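Local coordinates for SspB protein (PDB 6JUF) that probably acts as a metal-dependent DNase in a phosphorothioation-sensing bacterial defence system that protects the cell against phages, at residues B[136-141]-B[149-154]; B[115-120]-B[129-134]. One frame throughout, in Å; residues are numbered along the deposited sequence.

Contact 1 (B[136-141]-B[149-154]); sequences HLAPFS and TQVIVR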
loop_
_atom_site.group_PDB
_atom_site.type_symbol
_atom_site.label_atom_id
_atom_site.label_comp_id
_atom_site.label_asym_id
_atom_site.label_seq_id
_atom_site.Cartn_x
_atom_site.Cartn_y
_atom_site.Cartn_z
ATOM N N HIS B 136 -2.899 20.106 13.875
ATOM C CA HIS B 136 -3.931 20.868 14.610
ATOM C C HIS B 136 -3.459 22.142 15.286
ATOM O O HIS B 136 -4.276 23.005 15.573
ATOM C CB HIS B 136 -4.561 19.942 15.649
ATOM C CG HIS B 136 -5.380 18.836 15.019
ATOM N ND1 HIS B 136 -6.429 19.098 14.227
ATOM C CD2 HIS B 136 -5.313 17.463 15.141
ATOM C CE1 HIS B 136 -6.997 17.955 13.796
ATOM N NE2 HIS B 136 -6.316 16.930 14.358
ATOM N N LEU B 137 -2.158 22.261 15.566
ATOM C CA LEU B 137 -1.655 23.430 16.379
ATOM C C LEU B 137 -0.700 24.371 15.654
ATOM O O LEU B 137 -0.601 25.544 16.009
ATOM C CB LEU B 137 -1.015 22.966 17.694
ATOM C CG LEU B 137 -1.963 22.202 18.654
ATOM C CD1 LEU B 137 -1.252 21.728 19.916
ATOM C CD2 LEU B 137 -3.110 23.055 19.093
ATOM N N ALA B 138 -0.065 23.897 14.600
ATOM C CA ALA B 138 0.907 24.740 13.879
ATOM C C ALA B 138 0.211 25.909 13.219
ATOM O O ALA B 138 -0.900 25.738 12.693
ATOM C CB ALA B 138 1.685 23.934 12.812
ATOM N N PRO B 139 0.829 27.092 13.239
ATOM C CA PRO B 139 0.105 28.275 12.687
ATOM C C PRO B 139 0.263 28.346 11.142
ATOM O O PRO B 139 -0.327 29.178 10.499
ATOM C CB PRO B 139 0.823 29.450 13.342
ATOM C CG PRO B 139 2.213 28.940 13.547
ATOM C CD PRO B 139 2.082 27.456 13.882
ATOM N N PHE B 140 1.094 27.480 10.557
ATOM C CA PHE B 140 1.416 27.489 9.123
ATOM C C PHE B 140 1.129 26.121 8.495
ATOM O O PHE B 140 1.090 25.103 9.193
ATOM C CB PHE B 140 2.896 27.955 8.842
ATOM C CG PHE B 140 3.927 27.293 9.738
ATOM C CD1 PHE B 140 4.581 28.017 10.721
ATOM C CD2 PHE B 140 4.190 25.908 9.627
ATOM C CE1 PHE B 140 5.492 27.400 11.568
ATOM C CE2 PHE B 140 5.118 25.286 10.476
ATOM C CZ PHE B 140 5.759 26.054 11.447
ATOM N N SER B 141 0.914 26.116 7.188
ATOM C CA SER B 141 0.737 24.875 6.396
ATOM C C SER B 141 1.901 24.593 5.499
ATOM O O SER B 141 2.023 23.448 4.990
ATOM C CB SER B 141 -0.549 24.924 5.546
ATOM O OG SER B 141 -1.674 24.673 6.389
ATOM N N THR B 149 9.865 21.354 13.282
ATOM C CA THR B 149 10.526 20.954 14.508
ATOM C C THR B 149 10.431 22.058 15.593
ATOM O O THR B 149 10.087 21.776 16.754
ATOM C CB THR B 149 12.004 20.576 14.233
ATOM O OG1 THR B 149 12.012 19.408 13.397
ATOM C CG2 THR B 149 12.753 20.292 15.573
ATOM N N GLN B 150 10.706 23.307 15.201
ATOM C CA GLN B 150 10.698 24.407 16.205
ATOM C C GLN B 150 9.309 24.653 16.808
ATOM O O GLN B 150 9.164 24.895 18.026
ATOM C CB GLN B 150 11.333 25.685 15.624
ATOM C CG GLN B 150 12.851 25.534 15.534
ATOM C CD GLN B 150 13.503 25.098 16.861
ATOM O OE1 GLN B 150 14.234 24.070 16.925
ATOM N NE2 GLN B 150 13.267 25.890 17.926
ATOM N N VAL B 151 8.265 24.541 15.982
ATOM C CA VAL B 151 6.917 24.672 16.506
ATOM C C VAL B 151 6.577 23.572 17.510
ATOM O O VAL B 151 6.025 23.839 18.560
ATOM C CB VAL B 151 5.876 24.822 15.382
ATOM C CG1 VAL B 151 4.456 24.925 15.962
ATOM C CG2 VAL B 151 6.171 26.107 14.661
ATOM N N ILE B 152 6.952 22.335 17.186
ATOM C CA ILE B 152 6.691 21.254 18.116
ATOM C C ILE B 152 7.475 21.466 19.430
ATOM O O ILE B 152 6.915 21.293 20.484
ATOM C CB ILE B 152 6.994 19.878 17.522
ATOM C CG1 ILE B 152 6.069 19.629 16.318
ATOM C CG2 ILE B 152 6.817 18.823 18.588
ATOM C CD1 ILE B 152 6.573 18.580 15.343
ATOM N N VAL B 153 8.749 21.873 19.313
ATOM C CA VAL B 153 9.582 22.148 20.500
ATOM C C VAL B 153 8.862 23.174 21.404
ATOM O O VAL B 153 8.804 22.995 22.593
ATOM C CB VAL B 153 10.957 22.691 20.111
ATOM C CG1 VAL B 153 11.694 23.371 21.292
ATOM C CG2 VAL B 153 11.777 21.594 19.441
ATOM N N ARG B 154 8.330 24.252 20.801
ATOM C CA ARG B 154 7.661 25.309 21.548
ATOM C C ARG B 154 6.510 24.718 22.362
ATOM O O ARG B 154 6.370 24.989 23.553
ATOM C CB ARG B 154 7.223 26.415 20.570
ATOM C CG ARG B 154 6.717 27.707 21.209
ATOM C CD ARG B 154 6.158 28.674 20.156
ATOM N NE ARG B 154 4.720 28.452 19.904
ATOM C CZ ARG B 154 3.730 28.875 20.705
ATOM N NH1 ARG B 154 3.992 29.539 21.827
ATOM N NH2 ARG B 154 2.467 28.641 20.393
#
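Of residues 149-154, V151 alone meets 136-141, and its two methyls divide the work. CG2 goes to the outer rim of the F140 ring, 3.2 Å from F140 CZ, with F140 CE1 almost as near; this is a tight carbon-carbon contact, made obliquely to the ring. CG1 looks the other way along the chain, to A138 and P139. It stands 4.0 Å from P139 CD, a methyl set against the ring's CD carbon, and 4.1 Å from the A138 CA, so this half is relaxed by comparison. The split follows from the V151 torsion: CG1 lies anti to the backbone N (chi1 179°), which sends CG2 toward the phenyl. F140 has its CG set between its own N and carbonyl carbon (chi1 46°), and the ring swings back over the proline until P139 CD sits 4.0 Å above its plane, off toward the rim. Proline, phenyl and valine thus form a small apolar cluster. Burial fades outward: A138 is buried, V151 and F140 are partly exposed, and P139 is exposed at the surface. No hydrogen bond crosses between the segments. The turn is tied down from other directions, by R266 NH1 on A138 O, R269 NH1 on S141 OG, and backbone pairing of S141 with F221. Between 136-141 and 149-154 the contact is therefore apolar, resting on shape, while the polar groups of A138 and S141 find their partners in other parts of the protein.

Contact 2 (B[115-120]-B[129-134]); sequences WWLLSS and PSWYVA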
loop_
_atom_site.group_PDB
_atom_site.type_symbol
_atom_site.label_atom_id
_atom_site.label_comp_id
_atom_site.label_asym_id
_atom_site.label_seq_id
_atom_site.Cartn_x
_atom_site.Cartn_y
_atom_site.Cartn_z
ATOM N N TRP B 115 -7.427 9.402 11.109
ATOM C CA TRP B 115 -8.281 9.992 12.132
ATOM C C TRP B 115 -7.989 9.357 13.508
ATOM O O TRP B 115 -7.835 10.055 14.520
ATOM C CB TRP B 115 -9.748 9.778 11.719
ATOM C CG TRP B 115 -10.715 10.331 12.767
ATOM C CD1 TRP B 115 -11.506 9.599 13.674
ATOM C CD2 TRP B 115 -10.960 11.757 13.094
ATOM N NE1 TRP B 115 -12.230 10.429 14.469
ATOM C CE2 TRP B 115 -11.967 11.761 14.157
ATOM C CE3 TRP B 115 -10.517 12.983 12.554
ATOM C CZ2 TRP B 115 -12.414 12.939 14.741
ATOM C CZ3 TRP B 115 -10.993 14.150 13.162
ATOM C CH2 TRP B 115 -11.916 14.107 14.243
ATOM N N TRP B 116 -7.829 8.011 13.522
ATOM C CA TRP B 116 -7.561 7.343 14.798
ATOM C C TRP B 116 -6.224 7.681 15.386
ATOM O O TRP B 116 -6.099 7.837 16.591
ATOM C CB TRP B 116 -7.689 5.839 14.687
ATOM C CG TRP B 116 -9.135 5.396 14.506
ATOM C CD1 TRP B 116 -10.318 6.174 14.660
ATOM C CD2 TRP B 116 -9.601 4.048 14.156
ATOM N NE1 TRP B 116 -11.438 5.398 14.407
ATOM C CE2 TRP B 116 -11.082 4.120 14.080
ATOM C CE3 TRP B 116 -8.973 2.847 13.852
ATOM C CZ2 TRP B 116 -11.864 2.986 13.759
ATOM C CZ3 TRP B 116 -9.757 1.732 13.551
ATOM C CH2 TRP B 116 -11.180 1.797 13.461
ATOM N N LEU B 117 -5.239 7.934 14.505
ATOM C CA LEU B 117 -3.886 8.276 14.967
ATOM C C LEU B 117 -3.930 9.644 15.726
ATOM O O LEU B 117 -3.285 9.821 16.731
ATOM C CB LEU B 117 -2.910 8.369 13.787
ATOM C CG LEU B 117 -1.460 8.770 14.119
ATOM C CD1 LEU B 117 -0.776 7.797 15.148
ATOM C CD2 LEU B 117 -0.623 8.859 12.863
ATOM N N LEU B 118 -4.726 10.558 15.198
ATOM C CA LEU B 118 -4.828 11.932 15.735
ATOM C C LEU B 118 -5.799 12.004 16.917
ATOM O O LEU B 118 -5.814 12.945 17.694
ATOM C CB LEU B 118 -5.246 12.897 14.619
ATOM C CG LEU B 118 -4.256 13.152 13.497
ATOM C CD1 LEU B 118 -4.938 13.959 12.414
ATOM C CD2 LEU B 118 -2.984 13.841 14.010
ATOM N N SER B 119 -6.617 10.959 17.037
ATOM C CA SER B 119 -7.774 10.986 17.960
ATOM C C SER B 119 -7.396 11.141 19.428
ATOM O O SER B 119 -6.429 10.549 19.870
ATOM C CB SER B 119 -8.606 9.699 17.792
ATOM O OG SER B 119 -9.763 9.725 18.581
ATOM N N SER B 120 -8.194 11.923 20.161
ATOM C CA SER B 120 -7.989 12.086 21.589
ATOM C C SER B 120 -9.368 12.302 22.207
ATOM O O SER B 120 -10.210 13.044 21.675
ATOM C CB SER B 120 -7.101 13.295 21.838
ATOM O OG SER B 120 -6.904 13.472 23.205
ATOM N N PRO B 129 2.033 13.043 19.625
ATOM C CA PRO B 129 1.944 14.518 19.827
ATOM C C PRO B 129 2.465 15.335 18.658
ATOM O O PRO B 129 1.941 16.406 18.366
ATOM C CB PRO B 129 2.740 14.744 21.127
ATOM C CG PRO B 129 3.533 13.429 21.348
ATOM C CD PRO B 129 2.618 12.343 20.798
ATOM N N SER B 130 3.538 14.870 18.033
ATOM C CA SER B 130 4.140 15.625 16.903
ATOM C C SER B 130 3.173 15.749 15.752
ATOM O O SER B 130 3.063 16.819 15.111
ATOM C CB SER B 130 5.486 15.060 16.451
ATOM O OG SER B 130 6.458 15.326 17.445
ATOM N N TRP B 131 2.473 14.651 15.487
ATOM C CA TRP B 131 1.401 14.690 14.456
ATOM C C TRP B 131 0.278 15.618 14.834
ATOM O O TRP B 131 -0.238 16.373 13.983
ATOM C CB TRP B 131 0.799 13.285 14.287
ATOM C CG TRP B 131 1.597 12.371 13.345
ATOM C CD1 TRP B 131 1.174 11.924 12.119
ATOM C CD2 TRP B 131 2.891 11.711 13.592
ATOM N NE1 TRP B 131 2.089 11.036 11.564
ATOM C CE2 TRP B 131 3.169 10.899 12.415
ATOM C CE3 TRP B 131 3.824 11.703 14.658
ATOM C CZ2 TRP B 131 4.337 10.134 12.299
ATOM C CZ3 TRP B 131 4.994 10.962 14.527
ATOM C CH2 TRP B 131 5.270 10.210 13.377
ATOM N N TYR B 132 -0.144 15.547 16.089
ATOM C CA TYR B 132 -1.187 16.459 16.599
ATOM C C TYR B 132 -0.771 17.951 16.431
ATOM O O TYR B 132 -1.537 18.749 15.922
ATOM C CB TYR B 132 -1.576 16.129 18.066
ATOM C CG TYR B 132 -2.800 16.927 18.448
ATOM C CD1 TYR B 132 -2.683 18.225 18.978
ATOM C CD2 TYR B 132 -4.080 16.368 18.323
ATOM C CE1 TYR B 132 -3.821 18.949 19.321
ATOM C CE2 TYR B 132 -5.220 17.106 18.640
ATOM C CZ TYR B 132 -5.077 18.385 19.111
ATOM O OH TYR B 132 -6.188 19.095 19.438
ATOM N N VAL B 133 0.457 18.318 16.791
ATOM C CA VAL B 133 0.916 19.707 16.554
ATOM C C VAL B 133 0.856 20.014 15.052
ATOM O O VAL B 133 0.340 21.048 14.642
ATOM C CB VAL B 133 2.372 19.924 17.059
ATOM C CG1 VAL B 133 2.824 21.373 16.696
ATOM C CG2 VAL B 133 2.426 19.741 18.577
ATOM N N ALA B 134 1.424 19.113 14.214
ATOM C CA ALA B 134 1.583 19.385 12.767
ATOM C C ALA B 134 0.225 19.649 12.129
ATOM O O ALA B 134 0.064 20.574 11.360
ATOM C CB ALA B 134 2.312 18.240 12.018
#
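L117 and W131 meet at a slant, with one leucine methyl laid over a face of the indole. L117 CD2 sits 3.9 Å from the centroid of the five-membered ring and 26° off its normal, a CH-pi contact; W131 CD1, at 3.6 Å from L117 CD2, is its closest atom. The leucine reaches it because its CG is anti to the backbone N (chi1 178°), carrying the branch off helix 107-118 toward the aromatic. L118, one residue on, works closer to the backbone. Its CD2 comes up beside the base of the tryptophan side chain, 3.8 Å from W131 CB, and also lies 3.7 Å from W131 O, so the two leucines take different parts of the same residue. Y132 is turned quite differently: its ring presents an edge, with CD2 3.9 Å from L118 O and that oxygen lying in the ring plane. This is a van der Waals approach of an aromatic C-H to a carbonyl, and no hydrogen bond links the two segments. All four residues are buried, and the L118 and Y132 CA atoms are 5.9 Å apart. The W131 side chain is about 11 Å from that of E18, a magnesium-binding residue with no metal bound in this chain; H17, beside E18 in sequence, meets the indole steeply. The contact packs the C-terminal turn of helix 107-118 against the first turns of helix 129-137, with helix 166-180 adding M179 to both L117 and W131, and helix 5-9 bringing L6 and A9 to Y132.

Helix 129-137 is the element common to both contacts: contact 2 uses its first turns, and contact 1 is made by the loop that follows it. They come in series along the chain, 115-120 with 129-134 closing before 136-141 meets 149-154, and their centres lie about 13 Å apart. Contact 2 is deep, its centre about 6 Å from the centre of the chain, whereas that of contact 1 is about 19 Å from it. They touch directly: V133 CG1 packs on I152 CG1 at 3.7 Å, and A138 N probably donates a hydrogen bond to V133 O. Helices 107-118, 129-137 and 145-159 are thereby joined in succession, from buried core to surface, within the DUF4007 region.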